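Local coordinates for archaeal flagellar ATP-binding protein FlaH (Methanocaldococcus jannaschii DSM 2661, PDB 4WIA) that probably binds ATP and magnesium as a P-loop accessory protein of the archaellum, the archaeal flagellum, at residues E36-K40 and R185-F189; S62-T66 and P97-D101. One frame throughout, in Å; residues are numbered along the deposited sequence.

Overall arrangement
From the N terminus, strand 29-33 runs into the loop carrying E36-K40, and helix 40-53 follows. Strand 58-62 then ends in the loop S62-T66. After strand 90-94, its parallel neighbour, the short helix 96-100 packs back on that loop. This is contact 2, which closes a loop of 30 intervening residues. Contact 1 closes much later, with 144 residues in between. It joins the loop after strand 29-33 to R185-F189 on the neighbouring parallel strand 182-191. Contact 2 is therefore nested inside contact 1. Their centres lie about 20 Å apart and they do not touch. Both reach the same sulfate, chain F, through K40 and Q64.

Contact 1: E36-K40 and R185-F189; sequences ESTGK and RTELF. With SO4 (sulfate ion), chain E; SO4 (sulfate ion), chain F.
E36-K40 lies in what fits a P-loop (Walker A), between strand 29-33 and helix 40-53. G39 is the N-cap and K40 opens the helix. S37 (70/14) and G39 (99/15) have positive phi. R185-F189 is extended, in strand 182-191. T38 faces E187, with 4.9 Å between their CA atoms. R185 points away, and its NH2 forms a very short 2.4 Å salt bridge with E187 OE2. T186 (chi1 p) points toward the loop. T186 OG1 donates to T38 OG1 at 2.7 Å and lies 3.4 Å from K40 CG. T38 is also p, and its OG1 bonds E35 O. E187 CA is 3.9 Å from T38 CB. L188 (m, t) brings CD2 to 3.5 Å from S37 O. S37 N donates to sulfate E O4 at 2.8 Å, and K40 N to sulfate E O1 at 3.0 Å; T38 N reaches that O1 only weakly. K40 NZ bonds sulfate E O1 at 3.1 Å and sulfate F O1 at a very short 2.5 Å. The threonine bond thus joins strand to loop, while amides and lysine hold anions, consistent with ATP phosphate binding.

Contact 2: S62-T66 and P97-D101; sequences STQLT and PLIAD. With SO4 (sulfate ion), chain F.
S62-T66 leaves the end of strand 58-62 and stops at T66, the N-cap of helix 67-76. P97-A100 lies in helix 96-100, and D101 is the first residue to leave helical phi/psi, with D101 N bonded to P97 O at 3.0 Å. Strands 58-62 and 90-94 are parallel neighbours, so the loop after one meets the helix after the other. The nearest CA atoms are T63 and L98, 5.6 Å apart, and Q64 and I99, 5.0 Å apart.

S62 takes chi1 t. S62 OG accepts from Q64 N at 3.0 Å and from L65 N at 2.9 Å, an ST turn and ST motif that bend the loop. I99 (m, t) makes most of the contact. Its CB leaves sideways, but the end of the side chain turns to the loop. I99 CG1 lies 3.6 Å from both T63 O and Q64 C, and I99 CD1 is 3.6 Å from L65 O. I99 CG2 meets T66 CG2 at 4.3 Å. L98 (m, t) points toward the loop, and its CD1 touches T63 CG2 at 3.8 Å. T63 and L98 both also rest on L132 of helix 129-134. T63 is p, with OG1 hydrogen-bonded to S128 N.

Q64 (m, t) starts away from the helix. Q64 NE2 donates to sulfate F O2 at 2.8 Å, an ion also held by K40 and N164. This fits the ATP-binding role inferred for Q64 from relatives. No hydrogen bond crosses between the segments. I99 packs on loop backbone and L98 on a threonine methyl, a van der Waals contact, while Q64 binds the anion.

Contact 1: E36-K40 and R185-F189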
ATOM      1  N   GLU A  36       8.278  -5.593  32.920  1.00 66.78           N
ATOM      2  CA  GLU A  36       8.555  -6.710  32.041  1.00 67.81           C
ATOM      3  C   GLU A  36       7.273  -7.404  31.676  1.00 65.39           C
ATOM      4  O   GLU A  36       6.399  -7.508  32.511  1.00 66.85           O
ATOM      5  CB  GLU A  36       9.411  -7.736  32.770  1.00 73.76           C
ATOM      6  CG  GLU A  36      10.684  -7.176  33.360  1.00 79.98           C
ATOM      7  CD  GLU A  36      11.622  -8.240  33.877  1.00 83.72           C
ATOM      8  OE1 GLU A  36      12.835  -7.984  33.911  1.00 87.66           O
ATOM      9  OE2 GLU A  36      11.143  -9.322  34.270  1.00 89.34           O
ATOM     10  N   SER A  37       7.196  -7.927  30.452  1.00 62.99           N
ATOM     11  CA  SER A  37       6.102  -8.824  30.011  1.00 63.17           C
ATOM     12  C   SER A  37       4.735  -8.149  29.850  1.00 59.98           C
ATOM     13  O   SER A  37       3.734  -8.824  29.775  1.00 60.37           O
ATOM     14  CB  SER A  37       5.944 -10.001  30.975  1.00 67.21           C
ATOM     15  OG  SER A  37       7.192 -10.595  31.241  1.00 70.02           O
ATOM     16  N   THR A  38       4.703  -6.826  29.832  1.00 57.80           N
ATOM     17  CA  THR A  38       3.466  -6.107  29.702  1.00 56.58           C
ATOM     18  C   THR A  38       3.166  -5.737  28.240  1.00 54.67           C
ATOM     19  O   THR A  38       2.170  -5.063  27.963  1.00 53.16           O
ATOM     20  CB  THR A  38       3.412  -4.890  30.653  1.00 57.03           C
ATOM     21  OG1 THR A  38       4.354  -3.877  30.268  1.00 54.64           O
ATOM     22  CG2 THR A  38       3.686  -5.323  32.082  1.00 62.46           C
ATOM     23  N   GLY A  39       4.007  -6.175  27.302  1.00 53.23           N
ATOM     24  CA  GLY A  39       3.701  -6.004  25.883  1.00 50.59           C
ATOM     25  C   GLY A  39       4.351  -4.841  25.165  1.00 48.83           C
ATOM     26  O   GLY A  39       3.968  -4.509  24.050  1.00 50.12           O
ATOM     27  N   LYS A  40       5.367  -4.227  25.754  1.00 48.95           N
ATOM     28  CA  LYS A  40       5.968  -3.025  25.161  1.00 46.78           C
ATOM     29  C   LYS A  40       6.606  -3.312  23.822  1.00 43.47           C
ATOM     30  O   LYS A  40       6.451  -2.569  22.856  1.00 42.58           O
ATOM     31  CB  LYS A  40       7.040  -2.434  26.117  1.00 47.40           C
ATOM     32  CG  LYS A  40       6.540  -2.126  27.532  1.00 50.38           C
ATOM     33  CD  LYS A  40       7.581  -1.361  28.378  1.00 51.52           C
ATOM     34  CE  LYS A  40       8.836  -2.156  28.667  1.00 50.37           C
ATOM     35  NZ  LYS A  40       8.535  -3.390  29.422  1.00 52.98           N
ATOM     36  N   ARG A 185       1.273   3.800  28.945  1.00 51.65           N
ATOM     37  CA  ARG A 185       1.634   2.873  30.006  1.00 55.41           C
ATOM     38  C   ARG A 185       0.997   1.517  29.800  1.00 54.89           C
ATOM     39  O   ARG A 185      -0.211   1.428  29.582  1.00 57.58           O
ATOM     40  CB  ARG A 185       1.248   3.456  31.369  1.00 60.37           C
ATOM     41  CG  ARG A 185       1.415   2.496  32.531  1.00 66.62           C
ATOM     42  CD  ARG A 185       1.367   3.217  33.848  1.00 75.29           C
ATOM     43  NE  ARG A 185       0.988   2.325  34.930  1.00 86.86           N
ATOM     44  CZ  ARG A 185       1.834   1.623  35.700  1.00 92.17           C
ATOM     45  NH1 ARG A 185       3.160   1.688  35.548  1.00 94.52           N
ATOM     46  NH2 ARG A 185       1.338   0.840  36.653  1.00 94.80           N
ATOM     47  N   THR A 186       1.808   0.469  29.897  1.00 56.49           N
ATOM     48  CA  THR A 186       1.351  -0.901  29.696  1.00 59.01           C
ATOM     49  C   THR A 186       1.298  -1.689  30.999  1.00 63.32           C
ATOM     50  O   THR A 186       2.157  -1.507  31.845  1.00 66.08           O
ATOM     51  CB  THR A 186       2.233  -1.653  28.698  1.00 56.30           C
ATOM     52  OG1 THR A 186       3.587  -1.618  29.112  1.00 59.21           O
ATOM     53  CG2 THR A 186       2.140  -1.018  27.353  1.00 54.45           C
ATOM     54  N   GLU A 187       0.268  -2.538  31.141  1.00 65.97           N
ATOM     55  CA  GLU A 187       0.146  -3.509  32.236  1.00 68.63           C
ATOM     56  C   GLU A 187      -0.533  -4.793  31.765  1.00 67.61           C
ATOM     57  O   GLU A 187      -1.120  -4.857  30.685  1.00 65.67           O
ATOM     58  CB  GLU A 187      -0.654  -2.968  33.432  1.00 74.44           C
ATOM     59  CG  GLU A 187       0.005  -1.779  34.140  1.00 76.85           C
ATOM     60  CD  GLU A 187      -0.433  -1.489  35.581  1.00 81.00           C
ATOM     61  OE1 GLU A 187      -0.519  -2.335  36.487  1.00 85.42           O
ATOM     62  OE2 GLU A 187      -0.655  -0.314  35.850  1.00 86.88           O
ATOM     63  N   LEU A 188      -0.437  -5.804  32.603  1.00 66.62           N
ATOM     64  CA  LEU A 188      -1.175  -7.012  32.424  1.00 67.45           C
ATOM     65  C   LEU A 188      -2.332  -6.984  33.390  1.00 68.51           C
ATOM     66  O   LEU A 188      -2.231  -6.415  34.463  1.00 69.26           O
ATOM     67  CB  LEU A 188      -0.325  -8.229  32.750  1.00 70.63           C
ATOM     68  CG  LEU A 188       0.779  -8.589  31.772  1.00 70.42           C
ATOM     69  CD1 LEU A 188       1.484  -9.837  32.314  1.00 71.94           C
ATOM     70  CD2 LEU A 188       0.278  -8.835  30.359  1.00 69.59           C
ATOM     71  N   PHE A 189      -3.447  -7.578  32.992  1.00 67.20           N
ATOM     72  CA  PHE A 189      -4.567  -7.768  33.897  1.00 69.70           C
ATOM     73  C   PHE A 189      -5.344  -8.964  33.399  1.00 69.61           C
ATOM     74  O   PHE A 189      -5.212  -9.367  32.235  1.00 65.87           O
ATOM     75  CB  PHE A 189      -5.447  -6.516  33.963  1.00 68.77           C
ATOM     76  CG  PHE A 189      -6.324  -6.319  32.734  1.00 66.19           C
ATOM     77  CD1 PHE A 189      -5.780  -5.966  31.512  1.00 61.95           C
ATOM     78  CD2 PHE A 189      -7.688  -6.502  32.820  1.00 68.41           C
ATOM     79  CE1 PHE A 189      -6.573  -5.777  30.406  1.00 60.63           C
ATOM     80  CE2 PHE A 189      -8.491  -6.332  31.713  1.00 66.53           C
ATOM     81  CZ  PHE A 189      -7.938  -5.968  30.506  1.00 62.60           C
TER
HETATM   82  S   SO4 E 302       7.583  -6.471  27.219  1.00 51.18           S
HETATM   83  O1  SO4 E 302       6.785  -5.527  28.079  1.00 43.92           O
HETATM   84  O2  SO4 E 302       6.714  -7.548  26.763  1.00 53.41           O
HETATM   85  O3  SO4 E 302       8.115  -5.907  25.952  1.00 42.03           O
HETATM   86  O4  SO4 E 302       8.563  -6.926  28.203  1.00 49.09           O
HETATM   87  S   SO4 F 303      11.827  -4.714  29.641  1.00 62.41           S
HETATM   88  O1  SO4 F 303      10.584  -4.389  30.360  1.00 62.14           O
HETATM   89  O2  SO4 F 303      11.910  -6.054  28.982  1.00 54.89           O
HETATM   90  O3  SO4 F 303      12.796  -4.694  30.770  1.00 67.10           O
HETATM   91  O4  SO4 F 303      12.192  -3.713  28.567  1.00 53.64           O

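Contact 2: S62-T66 and P97-D101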
ATOM      1  N   SER A  62      17.430  -2.723  19.502  1.00 43.85           N
ATOM      2  CA  SER A  62      17.015  -3.652  20.526  1.00 44.89           C
ATOM      3  C   SER A  62      18.190  -3.981  21.495  1.00 46.98           C
ATOM      4  O   SER A  62      19.228  -4.419  21.064  1.00 47.86           O
ATOM      5  CB  SER A  62      16.586  -4.979  19.881  1.00 43.26           C
ATOM      6  OG  SER A  62      16.268  -5.950  20.864  1.00 43.71           O
ATOM      7  N   THR A  63      17.940  -3.871  22.790  1.00 48.69           N
ATOM      8  CA  THR A  63      18.822  -4.384  23.802  1.00 51.06           C
ATOM      9  C   THR A  63      18.568  -5.831  24.150  1.00 55.53           C
ATOM     10  O   THR A  63      19.134  -6.319  25.106  1.00 57.07           O
ATOM     11  CB  THR A  63      18.637  -3.569  25.095  1.00 53.14           C
ATOM     12  OG1 THR A  63      17.255  -3.540  25.482  1.00 52.16           O
ATOM     13  CG2 THR A  63      19.083  -2.150  24.856  1.00 52.98           C
ATOM     14  N   GLN A  64      17.678  -6.521  23.425  1.00 59.19           N
ATOM     15  CA  GLN A  64      17.255  -7.881  23.827  1.00 60.86           C
ATOM     16  C   GLN A  64      17.408  -8.978  22.766  1.00 56.11           C
ATOM     17  O   GLN A  64      17.709 -10.091  23.114  1.00 61.49           O
ATOM     18  CB  GLN A  64      15.805  -7.837  24.315  1.00 63.02           C
ATOM     19  CG  GLN A  64      15.632  -6.953  25.535  1.00 65.37           C
ATOM     20  CD  GLN A  64      14.198  -6.905  26.007  1.00 66.66           C
ATOM     21  OE1 GLN A  64      13.333  -7.550  25.445  1.00 67.28           O
ATOM     22  NE2 GLN A  64      13.930  -6.076  27.000  1.00 70.23           N
ATOM     23  N   LEU A  65      17.211  -8.662  21.495  1.00 52.17           N
ATOM     24  CA  LEU A  65      17.178  -9.657  20.470  1.00 52.38           C
ATOM     25  C   LEU A  65      18.248  -9.427  19.419  1.00 53.02           C
ATOM     26  O   LEU A  65      18.409  -8.320  18.869  1.00 48.31           O
ATOM     27  CB  LEU A  65      15.802  -9.655  19.785  1.00 51.44           C
ATOM     28  CG  LEU A  65      14.560  -9.863  20.687  1.00 51.92           C
ATOM     29  CD1 LEU A  65      13.291  -9.753  19.900  1.00 50.84           C
ATOM     30  CD2 LEU A  65      14.575 -11.247  21.391  1.00 56.74           C
ATOM     31  N   THR A  66      18.923 -10.518  19.079  1.00 56.23           N
ATOM     32  CA  THR A  66      19.799 -10.556  17.914  1.00 55.61           C
ATOM     33  C   THR A  66      18.917 -10.450  16.702  1.00 52.67           C
ATOM     34  O   THR A  66      17.687 -10.525  16.809  1.00 48.56           O
ATOM     35  CB  THR A  66      20.549 -11.886  17.778  1.00 59.90           C
ATOM     36  OG1 THR A  66      19.598 -12.951  17.699  1.00 60.41           O
ATOM     37  CG2 THR A  66      21.491 -12.126  18.933  1.00 62.47           C
ATOM     38  N   PRO A  97      26.315  -6.099  23.539  1.00 72.20           N
ATOM     39  CA  PRO A  97      26.815  -6.221  24.908  1.00 74.13           C
ATOM     40  C   PRO A  97      25.699  -6.336  25.962  1.00 74.82           C
ATOM     41  O   PRO A  97      25.924  -6.941  27.038  1.00 73.87           O
ATOM     42  CB  PRO A  97      27.647  -4.937  25.112  1.00 74.06           C
ATOM     43  CG  PRO A  97      27.895  -4.368  23.751  1.00 71.46           C
ATOM     44  CD  PRO A  97      26.831  -4.895  22.840  1.00 70.64           C
ATOM     45  N   LEU A  98      24.535  -5.742  25.691  1.00 71.16           N
ATOM     46  CA  LEU A  98      23.427  -5.883  26.624  1.00 73.43           C
ATOM     47  C   LEU A  98      22.699  -7.189  26.408  1.00 73.17           C
ATOM     48  O   LEU A  98      22.165  -7.727  27.366  1.00 78.45           O
ATOM     49  CB  LEU A  98      22.448  -4.714  26.570  1.00 72.96           C
ATOM     50  CG  LEU A  98      23.042  -3.471  27.248  1.00 77.52           C
ATOM     51  CD1 LEU A  98      22.140  -2.263  27.088  1.00 71.33           C
ATOM     52  CD2 LEU A  98      23.311  -3.669  28.739  1.00 82.02           C
ATOM     53  N   ILE A  99      22.634  -7.653  25.158  1.00 71.33           N
ATOM     54  CA  ILE A  99      22.008  -8.934  24.788  1.00 71.34           C
ATOM     55  C   ILE A  99      22.816 -10.077  25.402  1.00 76.43           C
ATOM     56  O   ILE A  99      22.277 -10.953  26.029  1.00 77.96           O
ATOM     57  CB  ILE A  99      21.989  -9.101  23.252  1.00 70.38           C
ATOM     58  CG1 ILE A  99      20.952  -8.145  22.604  1.00 68.18           C
ATOM     59  CG2 ILE A  99      21.699 -10.531  22.876  1.00 70.97           C
ATOM     60  CD1 ILE A  99      21.207  -7.832  21.140  1.00 67.43           C
ATOM     61  N   ALA A 100      24.130 -10.011  25.239  1.00 82.80           N
ATOM     62  CA  ALA A 100      25.075 -10.985  25.809  1.00 88.49           C
ATOM     63  C   ALA A 100      25.238 -10.888  27.333  1.00 93.10           C
ATOM     64  O   ALA A 100      25.457 -11.905  27.999  1.00102.80           O
ATOM     65  CB  ALA A 100      26.432 -10.852  25.126  1.00 86.93           C
ATOM     66  N   ASP A 101      25.160  -9.684  27.882  1.00 93.84           N
ATOM     67  CA  ASP A 101      25.174  -9.512  29.335  1.00 99.19           C
ATOM     68  C   ASP A 101      24.282  -8.365  29.787  1.00 98.12           C
ATOM     69  O   ASP A 101      24.633  -7.204  29.626  1.00 93.58           O
ATOM     70  CB  ASP A 101      26.604  -9.322  29.875  1.00103.75           C
ATOM     71  CG  ASP A 101      26.630  -9.069  31.364  1.00106.66           C
ATOM     72  OD1 ASP A 101      25.670  -9.416  32.068  1.00105.24           O
ATOM     73  OD2 ASP A 101      27.629  -8.515  31.831  1.00113.14           O
TER
HETATM   74  S   SO4 F 303      11.827  -4.714  29.641  1.00 62.41           S
HETATM   75  O1  SO4 F 303      10.584  -4.389  30.360  1.00 62.14           O
HETATM   76  O2  SO4 F 303      11.910  -6.054  28.982  1.00 54.89           O
HETATM   77  O3  SO4 F 303      12.796  -4.694  30.770  1.00 67.10           O
HETATM   78  O4  SO4 F 303      12.192  -3.713  28.567  1.00 53.64           O